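Local coordinates for protein ribose 5-phosphate isomerase (Giardia lamblia, PDB 3S5P) that probably interconverts ribose 5-phosphate and ribulose 5-phosphate in the pentose phosphate pathway, at residues E114-R117 and N121-A124; F38-A43 and Y48-L53. All blocks are in the same frame, centred on the assembly; numbering follows the deposited sequence.

Both contacts lie where a helix gives way to the next strand, within one α/β fold built on a parallel β-sheet. From the N terminus, interaction 2 comes first: helix 33-45 ends, the chain turns, and 48-53 runs back along it, nearly antiparallel, as strand 49-54, an outermost strand of the sheet within this chain. That loop is closed before the chain reaches interaction 1, where the end of helix 110-118 is tied to the loop entering strand 124-128. The two therefore lie in series and neither nest nor cross. Interactions 1 and 2 sit on opposite sides of the chain's centre, the centres of the two contacts about 18 Å apart.

Interaction 1: E114-R117 and N121-A124; sequences EMAR and NANA
The last turn of helix 110-118 is closed by two backbone bonds, A122 N to A116 O at 2.9 Å and N121 N to R117 O at 3.2 Å. N121, the first residue to leave the helical conformation, has a positive phi (54°) and thereby swings the chain away from the helix axis. The R117 side chain then folds back over this turn. It is bent at both chi2 (-73°) and chi3, which brings the guanidinium beside the departing chain, where NH1 reaches two oxygens near the edge of the group. One is N121 OD1, 3.1 Å from R117 NH1, with the guanidinium and amide planes turned 42° against each other. The other is the backbone carbonyl of A122; R117 NH1 to A122 O measures only 2.5 Å, so its exact geometry is doubtful, the more so as R117 is disordered over two conformers. The turn belongs to the β-α-β unit of strand 104-106, helix 110-118 and strand 124-128, part of the Rossmann-like α/β fold of the RpiB family, and turns the chain from the helix back toward the sheet. A water bridges the same two side chains, donating to N121 OD1 at 2.7 Å and accepting from R117 NH2 at 3.1 Å, so OD1 is gripped by both an arginine nitrogen and the water. On the buried side the methyl groups of A116 and A122 meet, CB to CB 4.0 Å, and both also touch A105 of strand 104-106. F144 of helix 134-146 packs on R117 and A122, while I90 of the second subunit packs against A116.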
loop_
_atom_site.group_PDB
_atom_site.type_symbol
_atom_site.label_atom_id
_atom_site.label_comp_id
_atom_site.label_asym_id
_atom_site.label_seq_id
_atom_site.Cartn_x
_atom_site.Cartn_y
_atom_site.Cartn_z
ATOM N N GLU A 114 -5.202 9.017 7.088
ATOM C CA GLU A 114 -6.490 9.064 7.747
ATOM C C GLU A 114 -7.325 7.817 7.408
ATOM O O GLU A 114 -7.876 7.198 8.293
ATOM C CB GLU A 114 -7.232 10.320 7.299
ATOM C CG GLU A 114 -8.394 10.717 8.161
ATOM C CD GLU A 114 -9.236 11.818 7.493
ATOM O OE1 GLU A 114 -10.467 11.761 7.584
ATOM O OE2 GLU A 114 -8.664 12.745 6.858
ATOM N N MET A 115 -7.401 7.440 6.140
ATOM C CA MET A 115 -8.202 6.255 5.799
ATOM C C MET A 115 -7.537 4.963 6.288
ATOM O O MET A 115 -8.218 4.069 6.775
ATOM C CB MET A 115 -8.525 6.217 4.299
ATOM C CG MET A 115 -9.362 7.412 3.824
ATOM S SD MET A 115 -10.929 7.667 4.734
ATOM C CE MET A 115 -10.480 8.955 5.861
ATOM N N ALA A 116 -6.206 4.888 6.220
ATOM C CA ALA A 116 -5.472 3.707 6.740
ATOM C C ALA A 116 -5.820 3.367 8.181
ATOM O O ALA A 116 -5.860 2.213 8.554
ATOM C CB ALA A 116 -3.933 3.880 6.609
ATOM N N ARG A 117 -6.029 4.380 8.997
ATOM C CA ARG A 117 -6.411 4.163 10.380
ATOM C C ARG A 117 -7.922 3.966 10.494
ATOM O O ARG A 117 -8.371 2.924 10.984
ATOM C CB ARG A 117 -5.905 5.303 11.274
ATOM C CG ARG A 117 -4.342 5.360 11.411
ATOM C CD ARG A 117 -3.762 4.224 12.293
ATOM N NE ARG A 117 -4.438 4.094 13.587
ATOM C CZ ARG A 117 -4.947 2.958 14.081
ATOM N NH1 ARG A 117 -4.847 1.802 13.417
ATOM N NH2 ARG A 117 -5.535 2.974 15.273
ATOM N N ASN A 121 -7.484 0.064 9.979
ATOM C CA ASN A 121 -6.830 -0.284 11.250
ATOM C C ASN A 121 -5.336 -0.589 11.072
ATOM O O ASN A 121 -4.812 -1.526 11.657
ATOM C CB ASN A 121 -7.564 -1.459 11.972
ATOM C CG ASN A 121 -7.182 -1.568 13.425
ATOM O OD1 ASN A 121 -6.779 -0.585 14.021
ATOM N ND2 ASN A 121 -7.263 -2.786 13.998
ATOM N N ALA A 122 -4.652 0.215 10.262
ATOM C CA ALA A 122 -3.246 -0.003 10.016
ATOM C C ALA A 122 -2.495 0.201 11.330
ATOM O O ALA A 122 -2.816 1.105 12.084
ATOM C CB ALA A 122 -2.721 0.924 8.944
ATOM N N ASN A 123 -1.534 -0.674 11.609
ATOM C CA ASN A 123 -0.646 -0.491 12.735
ATOM C C ASN A 123 0.806 -0.339 12.268
ATOM O O ASN A 123 1.710 -0.367 13.072
ATOM C CB ASN A 123 -0.790 -1.660 13.763
ATOM C CG ASN A 123 -0.713 -3.028 13.113
ATOM O OD1 ASN A 123 -0.388 -3.148 11.937
ATOM N ND2 ASN A 123 -1.015 -4.069 13.876
ATOM N N ALA A 124 1.021 -0.230 10.955
ATOM C CA ALA A 124 2.347 0.048 10.407
ATOM C C ALA A 124 2.172 1.066 9.312
ATOM O O ALA A 124 1.229 0.974 8.525
ATOM C CB ALA A 124 2.993 -1.217 9.860
HETATM O O HOH W 1 -6.980 0.521 16.514
#

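Interaction 2: F38-A43 and Y48-L53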
loop_
_atom_site.group_PDB
_atom_site.type_symbol
_atom_site.label_atom_id
_atom_site.label_comp_id
_atom_site.label_asym_id
_atom_site.label_seq_id
_atom_site.Cartn_x
_atom_site.Cartn_y
_atom_site.Cartn_z
ATOM N N PHE A 38 14.435 12.563 11.562
ATOM C CA PHE A 38 13.632 13.752 11.408
ATOM C C PHE A 38 12.189 13.476 11.907
ATOM O O PHE A 38 11.666 14.222 12.736
ATOM C CB PHE A 38 13.699 14.188 9.941
ATOM C CG PHE A 38 12.734 15.254 9.579
ATOM C CD1 PHE A 38 13.036 16.591 9.818
ATOM C CD2 PHE A 38 11.519 14.927 8.982
ATOM C CE1 PHE A 38 12.144 17.586 9.489
ATOM C CE2 PHE A 38 10.615 15.915 8.639
ATOM C CZ PHE A 38 10.921 17.249 8.896
ATOM N N LEU A 39 11.573 12.391 11.430
ATOM C CA LEU A 39 10.221 11.984 11.866
ATOM C C LEU A 39 10.190 11.638 13.354
ATOM O O LEU A 39 9.208 11.935 14.044
ATOM C CB LEU A 39 9.690 10.793 11.042
ATOM C CG LEU A 39 9.591 10.987 9.527
ATOM C CD1 LEU A 39 9.285 9.675 8.864
ATOM C CD2 LEU A 39 8.519 12.004 9.209
ATOM N N GLN A 40 11.268 11.025 13.840
ATOM C CA GLN A 40 11.425 10.773 15.295
ATOM C C GLN A 40 11.374 12.058 16.123
ATOM O O GLN A 40 10.595 12.136 17.085
ATOM C CB GLN A 40 12.706 9.997 15.609
ATOM C CG GLN A 40 12.591 8.501 15.352
ATOM C CD GLN A 40 13.942 7.789 15.330
ATOM O OE1 GLN A 40 14.056 6.667 14.824
ATOM N NE2 GLN A 40 14.968 8.436 15.885
ATOM N N GLN A 41 12.170 13.058 15.734
ATOM C CA GLN A 41 12.161 14.365 16.406
ATOM C C GLN A 41 10.756 14.960 16.433
ATOM O O GLN A 41 10.271 15.356 17.488
ATOM C CB GLN A 41 13.145 15.343 15.747
ATOM N N ARG A 42 10.106 14.991 15.268
ATOM C CA ARG A 42 8.749 15.535 15.126
ATOM C C ARG A 42 7.725 14.829 16.026
ATOM O O ARG A 42 6.894 15.481 16.651
ATOM C CB ARG A 42 8.274 15.482 13.662
ATOM C CG ARG A 42 8.964 16.469 12.725
ATOM C CD ARG A 42 8.596 17.918 13.036
ATOM N NE ARG A 42 9.343 18.875 12.215
ATOM C CZ ARG A 42 8.956 19.330 11.019
ATOM N NH1 ARG A 42 7.822 18.910 10.478
ATOM N NH2 ARG A 42 9.708 20.207 10.355
ATOM N N ALA A 43 7.778 13.502 16.078
ATOM C CA ALA A 43 6.884 12.758 16.965
ATOM C C ALA A 43 7.180 13.007 18.455
ATOM O O ALA A 43 6.249 13.103 19.249
ATOM C CB ALA A 43 6.898 11.270 16.636
ATOM N N TYR A 48 4.668 12.131 21.611
ATOM C CA TYR A 48 4.654 10.657 21.438
ATOM C C TYR A 48 5.865 9.990 22.102
ATOM O O TYR A 48 6.928 10.595 22.235
ATOM C CB TYR A 48 4.525 10.242 19.957
ATOM C CG TYR A 48 3.237 10.723 19.323
ATOM C CD1 TYR A 48 2.047 10.003 19.466
ATOM C CD2 TYR A 48 3.198 11.930 18.600
ATOM C CE1 TYR A 48 0.865 10.470 18.913
ATOM C CE2 TYR A 48 2.019 12.392 18.036
ATOM C CZ TYR A 48 0.862 11.664 18.200
ATOM O OH TYR A 48 -0.298 12.134 17.640
ATOM N N GLU A 49 5.691 8.750 22.536
ATOM C CA GLU A 49 6.795 7.987 23.105
ATOM C C GLU A 49 7.463 7.256 21.952
ATOM O O GLU A 49 6.901 6.316 21.403
ATOM C CB GLU A 49 6.291 7.016 24.186
ATOM N N VAL A 50 8.637 7.732 21.568
ATOM C CA VAL A 50 9.400 7.215 20.436
ATOM C C VAL A 50 10.343 6.093 20.840
ATOM O O VAL A 50 11.054 6.156 21.881
ATOM C CB VAL A 50 10.234 8.344 19.738
ATOM C CG1 VAL A 50 11.296 7.777 18.814
ATOM C CG2 VAL A 50 9.320 9.301 18.976
ATOM N N MET A 51 10.362 5.085 19.985
ATOM C CA MET A 51 11.275 3.971 20.087
ATOM C C MET A 51 12.002 3.845 18.769
ATOM O O MET A 51 11.437 3.413 17.754
ATOM C CB MET A 51 10.522 2.692 20.390
ATOM C CG MET A 51 10.011 2.618 21.809
ATOM S SD MET A 51 8.699 1.389 21.987
ATOM C CE MET A 51 9.270 0.092 20.846
ATOM N N ASP A 52 13.255 4.263 18.797
ATOM C CA ASP A 52 14.156 4.182 17.672
ATOM C C ASP A 52 14.725 2.778 17.689
ATOM O O ASP A 52 15.432 2.407 18.622
ATOM C CB ASP A 52 15.261 5.222 17.865
ATOM C CG ASP A 52 16.282 5.244 16.734
ATOM O OD1 ASP A 52 16.548 4.223 16.068
ATOM O OD2 ASP A 52 16.859 6.314 16.536
ATOM N N LEU A 53 14.400 1.992 16.676
ATOM C CA LEU A 53 14.886 0.624 16.623
ATOM C C LEU A 53 16.110 0.496 15.751
ATOM O O LEU A 53 16.895 -0.441 15.916
ATOM C CB LEU A 53 13.794 -0.329 16.172
ATOM C CG LEU A 53 12.777 -0.588 17.287
ATOM C CD1 LEU A 53 11.579 -1.212 16.689
ATOM C CD2 LEU A 53 13.360 -1.473 18.379
#
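In the β-α-β unit of strand 23-28, helix 33-45 and strand 49-54, the helix packs against the parallel sheet beside its outermost strand 49-54 and runs nearly antiparallel to that strand, with short-segment axes 8.6 Å apart at closest and 159° between their directions. V50, A43 and the aliphatic part of Q40 make the apolar layer. V50 points toward the helix and straddles its surface with two branches: CG1 lies against Q40 CG at 3.8 Å, while CG2 meets A43 CB at 3.9 Å and also rests near the Q40 carbonyl. The Q40 chain crosses V50 at about a right angle, and F26 of strand 23-28 touches both. Where the helix gives way to the strand, Y48 N donates to A43 O at 3.0 Å, one backbone bond closing the tight return. The same carbonyl oxygen, A43 O, lies at the edge of the Y48 ring, in its plane, 3.3 Å from Y48 CD2, and the CB atoms of A43 and Y48 add an apolar touch. L145 of helix 134-146 packs on the tyrosine as well. Toward the other end of the contact, Q40 extends straight beyond CG (chi2 166°), carrying its amide out to D52. There R36 of the same helix donates through NE to Q40 OE1, which probably settles which end of the amide faces the aspartate. Q40 NE2 donates to D52 OD2 at 2.9 Å, reaching that oxygen from above the carboxylate plane, with amide and carboxylate planes 58° apart.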